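PDB 5HEA: putative glycosyltransferase (GalT1) from Streptococcus parasanguinis FW213, which probably transfers a sugar from a nucleotide-linked donor as a GT-A-type glycosyltransferase domain, here the C-terminal part of a longer protein. Local coordinates for residues V13-K18 with G43-S48; N120-N125 with L132-K137; K139-N144 with F207-S212; D229-M234 with N273-L278; S236-R241 with K257-R262. One frame throughout, in Å; residues are numbered along the deposited sequence.

Interaction 1 (V13-K18 with G43-S48)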
# COMPACT_ATOMS: atom_id res chain seq x y z
N VAL A 13 21.35 16.13 -10.01
CA VAL A 13 21.24 17.10 -8.92
C VAL A 13 20.10 16.68 -8.01
O VAL A 13 18.94 16.66 -8.42
CB VAL A 13 20.96 18.52 -9.46
CG1 VAL A 13 20.68 19.49 -8.30
CG2 VAL A 13 22.14 19.02 -10.28
N TYR A 14 20.44 16.32 -6.77
CA TYR A 14 19.43 16.08 -5.75
C TYR A 14 19.90 16.62 -4.39
O TYR A 14 20.85 16.10 -3.81
CB TYR A 14 19.05 14.59 -5.64
CG TYR A 14 17.92 14.38 -4.65
CD1 TYR A 14 16.64 14.84 -4.93
CD2 TYR A 14 18.13 13.75 -3.42
CE1 TYR A 14 15.61 14.69 -4.03
CE2 TYR A 14 17.10 13.59 -2.51
CZ TYR A 14 15.84 14.06 -2.83
OH TYR A 14 14.80 13.91 -1.95
N ASN A 15 19.24 17.68 -3.94
CA ASN A 15 19.47 18.26 -2.61
C ASN A 15 20.94 18.53 -2.30
O ASN A 15 21.47 18.07 -1.28
CB ASN A 15 18.81 17.42 -1.52
CG ASN A 15 17.31 17.55 -1.54
OD1 ASN A 15 16.76 18.26 -2.37
ND2 ASN A 15 16.64 16.86 -0.63
N VAL A 16 21.60 19.28 -3.18
CA VAL A 16 23.01 19.58 -3.02
C VAL A 16 23.27 21.09 -2.96
O VAL A 16 24.30 21.57 -3.45
CB VAL A 16 23.85 18.93 -4.15
CG1 VAL A 16 24.01 17.44 -3.89
CG2 VAL A 16 23.20 19.18 -5.52
N GLU A 17 22.35 21.82 -2.36
CA GLU A 17 22.44 23.29 -2.32
C GLU A 17 23.79 23.83 -1.81
O GLU A 17 24.24 24.89 -2.24
CB GLU A 17 21.28 23.90 -1.52
CG GLU A 17 21.40 23.75 -0.01
CD GLU A 17 20.21 24.35 0.75
OE1 GLU A 17 19.25 24.84 0.11
OE2 GLU A 17 20.22 24.30 2.00
N LYS A 18 24.42 23.11 -0.89
CA LYS A 18 25.67 23.59 -0.30
C LYS A 18 26.85 23.44 -1.25
O LYS A 18 27.85 24.14 -1.11
CB LYS A 18 25.96 22.84 1.01
CG LYS A 18 24.97 23.14 2.13
CD LYS A 18 25.38 22.47 3.44
CE LYS A 18 25.26 20.96 3.36
NZ LYS A 18 25.70 20.30 4.62
N GLY A 43 13.96 16.34 -8.67
CA GLY A 43 12.94 16.70 -7.69
C GLY A 43 13.51 17.21 -6.37
O GLY A 43 12.94 16.93 -5.32
N SER A 44 14.62 17.93 -6.41
CA SER A 44 15.20 18.51 -5.20
C SER A 44 14.19 19.31 -4.41
O SER A 44 13.30 19.95 -4.98
CB SER A 44 16.37 19.43 -5.52
OG SER A 44 17.42 18.73 -6.15
N THR A 45 14.34 19.30 -3.09
CA THR A 45 13.42 20.00 -2.21
C THR A 45 14.11 21.11 -1.43
O THR A 45 13.47 21.78 -0.61
CB THR A 45 12.76 19.04 -1.23
OG1 THR A 45 13.79 18.29 -0.57
CG2 THR A 45 11.86 18.07 -1.97
N ASP A 46 15.40 21.31 -1.66
CA ASP A 46 16.10 22.48 -1.10
C ASP A 46 16.17 23.60 -2.15
O ASP A 46 15.26 23.75 -2.96
CB ASP A 46 17.49 22.11 -0.55
CG ASP A 46 18.42 21.51 -1.60
OD1 ASP A 46 18.01 21.44 -2.78
OD2 ASP A 46 19.57 21.13 -1.25
N ASN A 47 17.25 24.37 -2.15
CA ASN A 47 17.39 25.46 -3.13
C ASN A 47 18.09 25.05 -4.42
O ASN A 47 18.35 25.90 -5.27
CB ASN A 47 18.11 26.66 -2.50
CG ASN A 47 17.25 27.39 -1.47
OD1 ASN A 47 16.08 27.69 -1.71
ND2 ASN A 47 17.83 27.67 -0.31
N SER A 48 18.38 23.75 -4.57
CA SER A 48 19.14 23.26 -5.72
C SER A 48 18.50 23.62 -7.06
O SER A 48 19.19 24.02 -7.99
CB SER A 48 19.35 21.74 -5.65
OG SER A 48 20.07 21.37 -4.49
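Segments V13-K18 and G43-S48 carry the loops that follow strands 7-13 and 35-41, the first two parallel strands of a Rossmann-like GT-A sheet. Their sequences match the family-2 signatures that surround the nucleotide in related enzymes, so the contact probably helps to shape the donor pocket. N15 is gripped at three points. Its backbone N donates to S44 OG at 3.0 Å and 165°, and that hydroxyl also bonds to N41 OD1. A chi1 of -72° sets N15 CG anti to the carbonyl carbon; from there OD1 accepts from T45 N at 2.7 Å, in the carbonyl plane and on a lone pair, while ND2 donates to T45 OG1 at 3.2 Å, with that oxygen tilted 18° out of the amide plane. T45 also packs on N273 of a neighbouring subunit. Further along, V16 N donates to S48 OG at 2.9 Å and E17 N to D46 OD2 at 3.1 Å, the latter approaching from above the carboxylate plane. E17 returns a bond from its side chain, OE1 accepting from N47 N at 3.1 Å. D46 itself is fixed by an Asx turn, S48 N reaching OD1 at 2.9 Å, and S48 OG donates to that same oxygen from the same face. Y14 CE1 lies 3.7 Å from G43 O, which sits at the ring edge, while N15 CG lies over a ring face. The junction thus binds the loop between strand 7-13 and helix 20-28 to the loop between strand 35-41 and helix 48-58.

Interaction 2 (N120-N125 with L132-K137)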
# COMPACT_ATOMS: atom_id res chain seq x y z
N ASN A 120 42.27 10.04 -12.73
CA ASN A 120 42.15 9.64 -11.35
C ASN A 120 41.49 10.78 -10.57
O ASN A 120 41.03 11.76 -11.16
CB ASN A 120 43.55 9.31 -10.79
CG ASN A 120 43.51 8.22 -9.73
OD1 ASN A 120 42.57 8.11 -8.95
ND2 ASN A 120 44.55 7.39 -9.71
N PHE A 121 41.44 10.65 -9.25
CA PHE A 121 40.87 11.73 -8.45
C PHE A 121 41.68 11.94 -7.18
O PHE A 121 42.31 11.02 -6.67
CB PHE A 121 39.39 11.45 -8.10
CG PHE A 121 39.19 10.24 -7.24
CD1 PHE A 121 39.21 10.34 -5.86
CD2 PHE A 121 38.98 9.00 -7.82
CE1 PHE A 121 39.03 9.23 -5.07
CE2 PHE A 121 38.80 7.88 -7.03
CZ PHE A 121 38.83 7.99 -5.66
N ASN A 122 41.67 13.17 -6.68
CA ASN A 122 42.19 13.45 -5.36
C ASN A 122 40.96 13.77 -4.53
O ASN A 122 39.86 13.80 -5.07
CB ASN A 122 43.19 14.62 -5.39
CG ASN A 122 44.60 14.16 -5.73
OD1 ASN A 122 45.00 13.06 -5.36
ND2 ASN A 122 45.35 15.00 -6.44
N SER A 123 41.11 13.96 -3.24
CA SER A 123 39.94 14.20 -2.40
C SER A 123 40.00 15.55 -1.68
O SER A 123 41.07 16.14 -1.52
CB SER A 123 39.72 13.05 -1.42
OG SER A 123 40.88 12.83 -0.65
N PHE A 124 38.82 16.03 -1.29
CA PHE A 124 38.69 17.22 -0.47
C PHE A 124 37.85 16.87 0.74
O PHE A 124 36.72 16.42 0.61
CB PHE A 124 38.02 18.36 -1.25
CG PHE A 124 37.95 19.66 -0.48
CD1 PHE A 124 39.10 20.40 -0.25
CD2 PHE A 124 36.74 20.13 -0.00
CE1 PHE A 124 39.03 21.60 0.45
CE2 PHE A 124 36.67 21.33 0.70
CZ PHE A 124 37.81 22.07 0.92
N ASN A 125 38.44 17.04 1.93
CA ASN A 125 37.79 16.72 3.20
C ASN A 125 36.97 17.94 3.61
O ASN A 125 37.55 18.94 4.00
CB ASN A 125 38.89 16.43 4.24
CG ASN A 125 38.33 16.11 5.64
OD1 ASN A 125 37.28 16.59 6.05
ND2 ASN A 125 39.08 15.30 6.38
N LEU A 132 43.42 16.28 0.07
CA LEU A 132 44.32 15.16 0.19
C LEU A 132 44.86 14.85 -1.21
O LEU A 132 44.13 14.37 -2.08
CB LEU A 132 43.58 13.96 0.77
CG LEU A 132 44.44 12.70 0.92
CD1 LEU A 132 45.59 12.98 1.89
CD2 LEU A 132 43.60 11.52 1.38
N PHE A 133 46.12 15.18 -1.45
CA PHE A 133 46.72 14.96 -2.76
C PHE A 133 47.37 13.59 -2.83
O PHE A 133 48.59 13.47 -2.79
CB PHE A 133 47.73 16.05 -3.08
CG PHE A 133 47.12 17.41 -3.22
CD1 PHE A 133 46.31 17.71 -4.31
CD2 PHE A 133 47.37 18.40 -2.28
CE1 PHE A 133 45.75 18.97 -4.45
CE2 PHE A 133 46.82 19.66 -2.41
CZ PHE A 133 46.01 19.95 -3.50
N SER A 134 46.54 12.56 -2.92
CA SER A 134 47.02 11.18 -2.98
C SER A 134 47.79 10.91 -4.26
O SER A 134 48.79 10.19 -4.26
CB SER A 134 45.84 10.21 -2.89
OG SER A 134 45.02 10.50 -1.78
N ILE A 135 47.32 11.50 -5.36
CA ILE A 135 47.96 11.35 -6.66
C ILE A 135 48.84 12.57 -6.91
O ILE A 135 48.34 13.68 -7.08
CB ILE A 135 46.92 11.21 -7.79
CG1 ILE A 135 45.88 10.15 -7.42
CG2 ILE A 135 47.60 10.86 -9.10
CD1 ILE A 135 46.49 8.79 -7.15
N THR A 136 50.15 12.35 -6.91
CA THR A 136 51.11 13.45 -7.03
C THR A 136 51.70 13.56 -8.44
O THR A 136 51.63 12.61 -9.23
CB THR A 136 52.27 13.28 -6.03
OG1 THR A 136 52.86 11.99 -6.21
CG2 THR A 136 51.76 13.39 -4.60
N LYS A 137 52.27 14.72 -8.74
CA LYS A 137 52.94 14.99 -10.01
C LYS A 137 54.03 13.94 -10.31
O LYS A 137 54.22 13.55 -11.45
CB LYS A 137 53.55 16.39 -9.95
CG LYS A 137 54.06 16.95 -11.27
CD LYS A 137 55.03 18.12 -11.01
CE LYS A 137 54.36 19.27 -10.27
NZ LYS A 137 55.28 20.44 -10.09
O HOH W 1 42.86 11.65 -2.18
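A chi1 of -85° puts N122 CG anti to its own carbonyl carbon, on the side of the F133-I135 turn, and the amide it carries meets I135, while S123 sets OG between its backbone N and carbonyl carbon (chi1 55°), beside L132 CB at 3.3 Å. The amide of N122 pairs with both backbone groups of I135. OD1 accepts from I135 N at 2.8 Å and 174°, in the carbonyl plane on a lone pair; ND2 gives a weak bond to I135 O at 3.3 Å. The same ND2 lies in the plane of the F133 ring, 3.6 Å from CD1 at its edge. S123 and L132 form an antiparallel hydrogen-bonded pair, with L132 N to S123 O at 2.8 Å and S123 N to L132 O at 3.3 Å, which continues the hairpin of strands 116-125 and 130-132. Beyond it the chain leaves the sheet through an inverse gamma turn centred on F133, and I135 CD1 ends 3.5 Å from N120 ND2. A water donates to L132 O at 3.0 Å and also bonds S123 OG and S134 OG. Where strand pairing stops, a buried asparagine amide takes over, tying the departing loop to the strand with one firm and one weak bond to the I135 backbone.

Interaction 3 (K139-N144 with F207-S212)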
# COMPACT_ATOMS: atom_id res chain seq x y z
N LYS A 139 54.11 10.87 -9.52
CA LYS A 139 53.53 9.58 -9.87
C LYS A 139 52.72 9.60 -11.17
O LYS A 139 52.08 8.62 -11.51
CB LYS A 139 52.67 9.04 -8.72
CG LYS A 139 53.49 8.46 -7.56
CD LYS A 139 54.40 7.33 -8.06
CE LYS A 139 55.03 6.54 -6.91
NZ LYS A 139 56.00 7.36 -6.13
N TYR A 140 52.73 10.73 -11.88
CA TYR A 140 52.01 10.81 -13.14
C TYR A 140 52.47 9.78 -14.16
O TYR A 140 53.67 9.58 -14.37
CB TYR A 140 52.11 12.21 -13.77
CG TYR A 140 51.47 12.29 -15.14
CD1 TYR A 140 50.12 12.52 -15.28
CD2 TYR A 140 52.23 12.15 -16.31
CE1 TYR A 140 49.52 12.60 -16.52
CE2 TYR A 140 51.64 12.22 -17.57
CZ TYR A 140 50.28 12.45 -17.66
OH TYR A 140 49.65 12.53 -18.89
N PHE A 141 51.51 9.11 -14.78
CA PHE A 141 51.78 8.35 -15.98
C PHE A 141 50.52 8.32 -16.83
O PHE A 141 49.43 8.68 -16.37
CB PHE A 141 52.28 6.92 -15.67
CG PHE A 141 51.23 6.01 -15.11
CD1 PHE A 141 50.44 5.22 -15.95
CD2 PHE A 141 51.02 5.92 -13.75
CE1 PHE A 141 49.46 4.37 -15.44
CE2 PHE A 141 50.04 5.07 -13.22
CZ PHE A 141 49.26 4.30 -14.06
N CYS A 142 50.69 7.91 -18.07
CA CYS A 142 49.60 7.72 -19.00
C CYS A 142 49.92 6.40 -19.69
O CYS A 142 51.09 6.05 -19.82
CB CYS A 142 49.57 8.87 -20.01
SG CYS A 142 48.24 8.76 -21.22
N LYS A 143 48.90 5.66 -20.09
CA LYS A 143 49.10 4.36 -20.75
C LYS A 143 47.85 3.98 -21.53
O LYS A 143 46.73 4.29 -21.11
CB LYS A 143 49.39 3.28 -19.71
CG LYS A 143 49.96 1.99 -20.29
CD LYS A 143 50.24 0.97 -19.20
CE LYS A 143 50.88 -0.29 -19.77
NZ LYS A 143 50.00 -1.00 -20.75
N ASN A 144 48.06 3.32 -22.67
CA ASN A 144 46.97 2.73 -23.44
C ASN A 144 46.81 1.28 -23.01
O ASN A 144 47.80 0.58 -22.83
CB ASN A 144 47.28 2.77 -24.94
CG ASN A 144 47.19 4.17 -25.51
OD1 ASN A 144 46.53 5.04 -24.94
ND2 ASN A 144 47.85 4.40 -26.64
N PHE A 207 44.43 5.62 -19.80
CA PHE A 207 44.40 6.09 -18.42
C PHE A 207 45.43 7.19 -18.20
O PHE A 207 46.59 7.04 -18.60
CB PHE A 207 44.68 4.94 -17.45
CG PHE A 207 44.66 5.35 -16.00
CD1 PHE A 207 43.46 5.69 -15.38
CD2 PHE A 207 45.82 5.38 -15.25
CE1 PHE A 207 43.43 6.07 -14.06
CE2 PHE A 207 45.80 5.77 -13.92
CZ PHE A 207 44.60 6.11 -13.32
N ILE A 208 45.01 8.30 -17.59
CA ILE A 208 45.97 9.32 -17.14
C ILE A 208 45.96 9.41 -15.62
O ILE A 208 44.92 9.71 -15.01
CB ILE A 208 45.74 10.72 -17.77
CG1 ILE A 208 44.26 11.05 -17.88
CG2 ILE A 208 46.34 10.79 -19.17
CD1 ILE A 208 43.98 12.40 -18.49
N ASN A 209 47.11 9.13 -15.00
CA ASN A 209 47.22 9.13 -13.55
C ASN A 209 47.42 10.53 -12.99
O ASN A 209 48.47 10.84 -12.43
CB ASN A 209 48.33 8.21 -13.05
CG ASN A 209 48.15 7.83 -11.58
OD1 ASN A 209 47.02 7.63 -11.14
ND2 ASN A 209 49.24 7.77 -10.82
N GLU A 210 46.40 11.36 -13.13
CA GLU A 210 46.39 12.68 -12.53
C GLU A 210 45.08 12.84 -11.75
O GLU A 210 44.02 12.40 -12.21
CB GLU A 210 46.52 13.77 -13.60
CG GLU A 210 45.44 13.71 -14.68
CD GLU A 210 45.60 14.82 -15.72
OE1 GLU A 210 46.68 14.89 -16.35
OE2 GLU A 210 44.63 15.60 -15.92
N GLY A 211 45.16 13.43 -10.57
CA GLY A 211 43.97 13.64 -9.75
C GLY A 211 43.34 14.99 -10.08
O GLY A 211 43.41 15.91 -9.28
N SER A 212 42.74 15.11 -11.26
CA SER A 212 42.20 16.38 -11.73
C SER A 212 40.74 16.55 -11.34
O SER A 212 40.16 17.63 -11.46
CB SER A 212 42.34 16.47 -13.24
OG SER A 212 43.71 16.44 -13.60
O HOH W 2 47.24 14.35 -19.25
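F141 O is taken up by N209 N at 2.7 Å. Two further main-chain bonds make K143 and F207 an antiparallel hydrogen-bonded pair: K143 N donates to F207 O at 3.1 Å, and F207 N returns a bond to K143 O at 3.0 Å. F207 O also receives a CA-H...O contact from C142, whose CA lies 3.1 Å away. The side chain of N209 is used at both ends. ND2 donates to K139 O at 3.0 Å, coming from 49° above that carbonyl plane, and OD1 accepts from N120 ND2 on strand 116-125. Strand 204-217 is an inner member of the mixed sheet here, parallel to strand 116-125 through the I208-V118 and E210-N120 backbone bonds and antiparallel to strand 142-146 through F207 and K143. Regular pairing with the latter spans C142-I208 and K143-F207; before it, F141 O and K139 O are met by the N209 backbone and side chain. Y140 OH reaches E210 OE1 through one water, which donates to the carboxylate, whereas E210 OE2 accepts from S212 OG and is hydrogen-bonded to H104 ND1. Apolar contacts accompany these bonds. N209 CB sits over a face of the F141 ring, 3.9 Å from its centroid, a CH-pi contact. The F141 and F207 rings meet obliquely with planes 51° apart, F141 CZ lying 3.8 Å from F207 CE2. On the other sheet face C142 SG, anti to its backbone N, packs on I208 CG2 at 3.5 Å.

Interaction 4 (D229-M234 with N273-L278)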
# COMPACT_ATOMS: atom_id res chain seq x y z
N ASP A 229 25.01 1.45 2.55
CA ASP A 229 25.34 0.64 1.38
C ASP A 229 24.18 -0.29 1.02
O ASP A 229 23.44 -0.76 1.89
CB ASP A 229 26.62 -0.17 1.63
CG ASP A 229 27.33 -0.58 0.34
OD1 ASP A 229 26.67 -0.70 -0.72
OD2 ASP A 229 28.56 -0.78 0.38
N ASP A 230 24.02 -0.54 -0.28
CA ASP A 230 23.06 -1.51 -0.79
C ASP A 230 23.78 -2.86 -0.83
O ASP A 230 24.42 -3.20 -1.82
CB ASP A 230 22.62 -1.09 -2.20
CG ASP A 230 21.52 -1.99 -2.78
OD1 ASP A 230 21.27 -3.09 -2.25
OD2 ASP A 230 20.92 -1.59 -3.80
N ILE A 231 23.66 -3.62 0.25
CA ILE A 231 24.41 -4.87 0.37
C ILE A 231 24.02 -5.86 -0.73
O ILE A 231 24.87 -6.50 -1.33
CB ILE A 231 24.20 -5.55 1.75
CG1 ILE A 231 24.44 -4.55 2.89
CG2 ILE A 231 25.14 -6.73 1.89
CD1 ILE A 231 23.21 -3.77 3.30
N SER A 232 22.72 -5.97 -0.98
CA SER A 232 22.22 -6.92 -1.97
C SER A 232 22.79 -6.68 -3.36
O SER A 232 23.23 -7.62 -4.02
CB SER A 232 20.70 -6.88 -2.03
OG SER A 232 20.27 -7.94 -2.84
N SER A 233 22.77 -5.42 -3.81
CA SER A 233 23.37 -5.05 -5.10
C SER A 233 24.87 -5.30 -5.18
O SER A 233 25.38 -5.74 -6.22
CB SER A 233 23.11 -3.58 -5.38
OG SER A 233 21.77 -3.42 -5.80
N MET A 234 25.57 -5.01 -4.09
CA MET A 234 27.01 -5.26 -4.02
C MET A 234 27.32 -6.72 -4.44
O MET A 234 28.27 -6.98 -5.19
CB MET A 234 27.51 -5.00 -2.59
CG MET A 234 29.02 -5.12 -2.41
SD MET A 234 29.56 -4.87 -0.70
CE MET A 234 28.69 -6.19 0.17
N ASN A 273 22.29 -5.62 10.08
CA ASN A 273 21.16 -4.81 9.62
C ASN A 273 19.83 -5.52 9.69
O ASN A 273 18.84 -4.98 9.22
CB ASN A 273 21.36 -4.35 8.17
CG ASN A 273 22.62 -3.53 7.98
OD1 ASN A 273 23.07 -2.84 8.89
ND2 ASN A 273 23.19 -3.62 6.78
N GLY A 274 19.81 -6.75 10.21
CA GLY A 274 18.58 -7.52 10.25
C GLY A 274 18.09 -8.02 8.89
O GLY A 274 16.92 -8.40 8.72
N GLN A 275 19.00 -8.03 7.92
CA GLN A 275 18.69 -8.55 6.59
C GLN A 275 18.97 -10.06 6.54
O GLN A 275 19.97 -10.51 5.98
CB GLN A 275 19.48 -7.79 5.51
CG GLN A 275 19.00 -6.37 5.32
CD GLN A 275 19.84 -5.57 4.35
OE1 GLN A 275 20.62 -4.71 4.75
NE2 GLN A 275 19.67 -5.83 3.06
N ILE A 276 18.07 -10.83 7.12
CA ILE A 276 18.37 -12.21 7.48
C ILE A 276 18.49 -13.16 6.28
O ILE A 276 19.40 -13.99 6.25
CB ILE A 276 17.41 -12.74 8.56
CG1 ILE A 276 17.46 -11.82 9.78
CG2 ILE A 276 17.76 -14.17 8.95
CD1 ILE A 276 18.87 -11.69 10.40
N GLU A 277 17.61 -13.06 5.29
CA GLU A 277 17.75 -13.94 4.14
C GLU A 277 19.05 -13.65 3.37
O GLU A 277 19.75 -14.57 2.92
CB GLU A 277 16.56 -13.86 3.19
CG GLU A 277 16.74 -14.78 2.00
CD GLU A 277 15.50 -14.89 1.13
OE1 GLU A 277 14.95 -13.83 0.75
OE2 GLU A 277 15.09 -16.02 0.84
N LEU A 278 19.39 -12.37 3.24
CA LEU A 278 20.65 -11.99 2.61
C LEU A 278 21.83 -12.55 3.40
O LEU A 278 22.77 -13.09 2.81
CB LEU A 278 20.73 -10.47 2.49
CG LEU A 278 21.97 -9.93 1.79
CD1 LEU A 278 22.01 -10.46 0.36
CD2 LEU A 278 21.91 -8.42 1.83
O HOH W 3 20.58 -4.77 0.42
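I231 and L278 supply the apolar part: I231 CG2 meets L278 CD2 at 3.6 Å, and the same methyl of L278 lies 3.8 Å from S232 N. A chi1 of -177° sets L278 CG anti to its backbone N, on the side of I231, and the two side chains cross obliquely. Both residues also touch C266 of helix 253-272, so three helices converge at this point. The other end of I231 meets polar groups. Its CD1 approaches Q275 OE1 closely, at 3.1 Å, and N273 ND2 at 3.5 Å, and those two amides are themselves joined by a weak bond from N273 ND2 to Q275 OE1. Bonding between the segments is carried by water instead of direct pairs: a single water accepts from S232 N at 2.8 Å and from Q275 NE2 at 3.0 Å, and donates to D230 OD1. In the fold this is where helix 231-247 begins, beside the turn linking helices 253-272 and 276-291. Those two helices are tied by disulfides C266-C282 and C267-C283. Both starting helices are marked by their caps. D230 is the N-cap of helix 231-247, its OD1 accepting from S233 N at 3.2 Å, met from 68° above the carboxylate plane. G274, with positive phi, closes helix 253-272 in a Schellman motif, and Q275 directly follows it as N-cap of helix 276-291. Two other chains approach that last helix: I276 packs on Q67 of one neighbouring subunit, and E277 OE2 accepts from L185 N of a different one.

Interaction 5 (S236-R241 with K257-R262)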
# COMPACT_ATOMS: atom_id res chain seq x y z
N SER A 236 25.00 -9.04 -6.00
CA SER A 236 24.47 -9.40 -7.32
C SER A 236 25.23 -8.73 -8.48
O SER A 236 25.41 -9.34 -9.54
CB SER A 236 22.96 -9.14 -7.40
OG SER A 236 22.70 -7.77 -7.28
N ASN A 237 25.69 -7.49 -8.28
CA ASN A 237 26.56 -6.84 -9.28
C ASN A 237 27.82 -7.64 -9.56
O ASN A 237 28.21 -7.79 -10.71
CB ASN A 237 26.98 -5.42 -8.86
CG ASN A 237 25.83 -4.42 -8.92
OD1 ASN A 237 24.76 -4.73 -9.43
ND2 ASN A 237 26.06 -3.22 -8.41
N ALA A 238 28.49 -8.12 -8.51
CA ALA A 238 29.72 -8.89 -8.67
C ALA A 238 29.46 -10.25 -9.37
O ALA A 238 30.26 -10.70 -10.19
CB ALA A 238 30.42 -9.10 -7.31
N GLU A 239 28.34 -10.88 -9.04
CA GLU A 239 27.96 -12.15 -9.67
C GLU A 239 27.63 -11.98 -11.15
O GLU A 239 28.09 -12.73 -12.00
CB GLU A 239 26.78 -12.79 -8.92
CG GLU A 239 27.23 -13.34 -7.56
CD GLU A 239 26.08 -13.62 -6.60
OE1 GLU A 239 24.92 -13.26 -6.93
OE2 GLU A 239 26.34 -14.20 -5.52
N GLU A 240 26.83 -10.98 -11.46
CA GLU A 240 26.53 -10.62 -12.85
C GLU A 240 27.82 -10.34 -13.65
O GLU A 240 28.00 -10.82 -14.78
CB GLU A 240 25.61 -9.40 -12.83
CG GLU A 240 25.17 -8.82 -14.16
CD GLU A 240 24.24 -7.62 -13.95
OE1 GLU A 240 24.60 -6.69 -13.17
OE2 GLU A 240 23.13 -7.63 -14.52
N ARG A 241 28.73 -9.58 -13.06
CA ARG A 241 29.97 -9.21 -13.75
C ARG A 241 30.89 -10.42 -14.00
O ARG A 241 31.47 -10.56 -15.09
CB ARG A 241 30.71 -8.10 -12.99
CG ARG A 241 32.14 -7.84 -13.48
CD ARG A 241 32.70 -6.52 -12.91
NE ARG A 241 32.60 -6.40 -11.45
CZ ARG A 241 31.82 -5.53 -10.82
NH1 ARG A 241 31.06 -4.70 -11.53
NH2 ARG A 241 31.79 -5.46 -9.49
N LYS A 257 38.58 -12.60 -6.28
CA LYS A 257 39.10 -12.01 -5.04
C LYS A 257 38.17 -10.93 -4.51
O LYS A 257 37.86 -10.88 -3.31
CB LYS A 257 40.48 -11.39 -5.26
CG LYS A 257 41.59 -12.36 -5.63
CD LYS A 257 42.92 -11.61 -5.74
CE LYS A 257 44.03 -12.48 -6.31
NZ LYS A 257 45.29 -11.71 -6.53
N SER A 258 37.74 -10.04 -5.40
CA SER A 258 36.79 -8.99 -5.06
C SER A 258 35.45 -9.56 -4.55
O SER A 258 34.89 -9.09 -3.55
CB SER A 258 36.56 -8.08 -6.28
OG SER A 258 35.55 -7.11 -6.02
N TYR A 259 34.94 -10.57 -5.25
CA TYR A 259 33.69 -11.23 -4.86
C TYR A 259 33.78 -11.84 -3.46
O TYR A 259 32.88 -11.68 -2.64
CB TYR A 259 33.34 -12.31 -5.89
CG TYR A 259 32.05 -13.11 -5.66
CD1 TYR A 259 30.85 -12.48 -5.37
CD2 TYR A 259 32.04 -14.49 -5.82
CE1 TYR A 259 29.68 -13.22 -5.20
CE2 TYR A 259 30.87 -15.23 -5.66
CZ TYR A 259 29.70 -14.59 -5.36
OH TYR A 259 28.55 -15.34 -5.20
N LYS A 260 34.88 -12.55 -3.17
CA LYS A 260 35.04 -13.18 -1.86
C LYS A 260 35.08 -12.14 -0.75
O LYS A 260 34.51 -12.34 0.32
CB LYS A 260 36.29 -14.05 -1.82
CG LYS A 260 36.26 -15.23 -2.76
CD LYS A 260 37.51 -16.10 -2.66
CE LYS A 260 37.53 -17.12 -3.80
NZ LYS A 260 38.51 -18.23 -3.67
N GLY A 261 35.76 -11.02 -1.02
CA GLY A 261 35.78 -9.90 -0.09
C GLY A 261 34.40 -9.30 0.17
O GLY A 261 34.06 -8.99 1.31
N ARG A 262 33.59 -9.15 -0.88
CA ARG A 262 32.22 -8.65 -0.73
C ARG A 262 31.33 -9.60 0.08
O ARG A 262 30.56 -9.16 0.93
CB ARG A 262 31.58 -8.34 -2.09
CG ARG A 262 32.22 -7.15 -2.78
CD ARG A 262 31.65 -6.92 -4.19
NE ARG A 262 32.20 -5.72 -4.82
CZ ARG A 262 31.58 -5.01 -5.77
NH1 ARG A 262 30.37 -5.35 -6.22
NH2 ARG A 262 32.18 -3.94 -6.28
O HOH W 4 33.50 -7.23 -7.96
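Y259 and E239 make the close end of this helix contact. Y259 OH donates to E239 OE2 over a short 2.5 Å, using the anti lone pair of the carboxylate, whose plane stands 69° from the ring. E239 CG comes within 3.4 Å of Y259 CE1. K285 NZ forms a salt bridge to the same OE2, so the buried oxygen has two partners. A243 and S247 of a neighbouring subunit pack against E239 and Y259 respectively. A238 sits beside this pair, its CB 3.9 Å from Y259 CD1 and 3.9 Å from R262 NH1. Toward R241 and R262 the packing gives way to charge and water. The guanidiniums, planes 87° apart, bring R241 NH2 within 3.6 Å of R262 NH1; the repulsion is probably offset by D192, which forms salt bridges with both arginines. R241 NE also bonds to Q255 OE1, and R262 NH1 to M234 O. A water accepting from R241 NH2 at 2.9 Å also bonds S258 OG, and it lies over the face of the R262 guanidinium. The axes of 236-241 and 257-262 approach to 9.9 Å, with 158° between their N-to-C directions, an antiparallel helix pair typical of an alpha-helical bundle.

Overall arrangement
From the N terminus, interaction 1 closes first, joining the loops after the first two parallel strands. Interaction 2 follows as a short hairpin closure, and interaction 3 then brings strand 204-217 back to strand 142-146 across 62 intervening residues. Interactions 2 and 3 touch, through N120 and N209 and through the neighbouring strands 116-125 and 204-217. The chain then enters its helical part. There, interaction 5 nests inside the loop closed by interaction 4; they share helix 231-247 and meet where M234 O accepts from R262 NH1. Interaction 1 stays apart, its nearest atoms about 9 Å from interaction 2, while interactions 3 and 4 lie on opposite sides of the chain's centre.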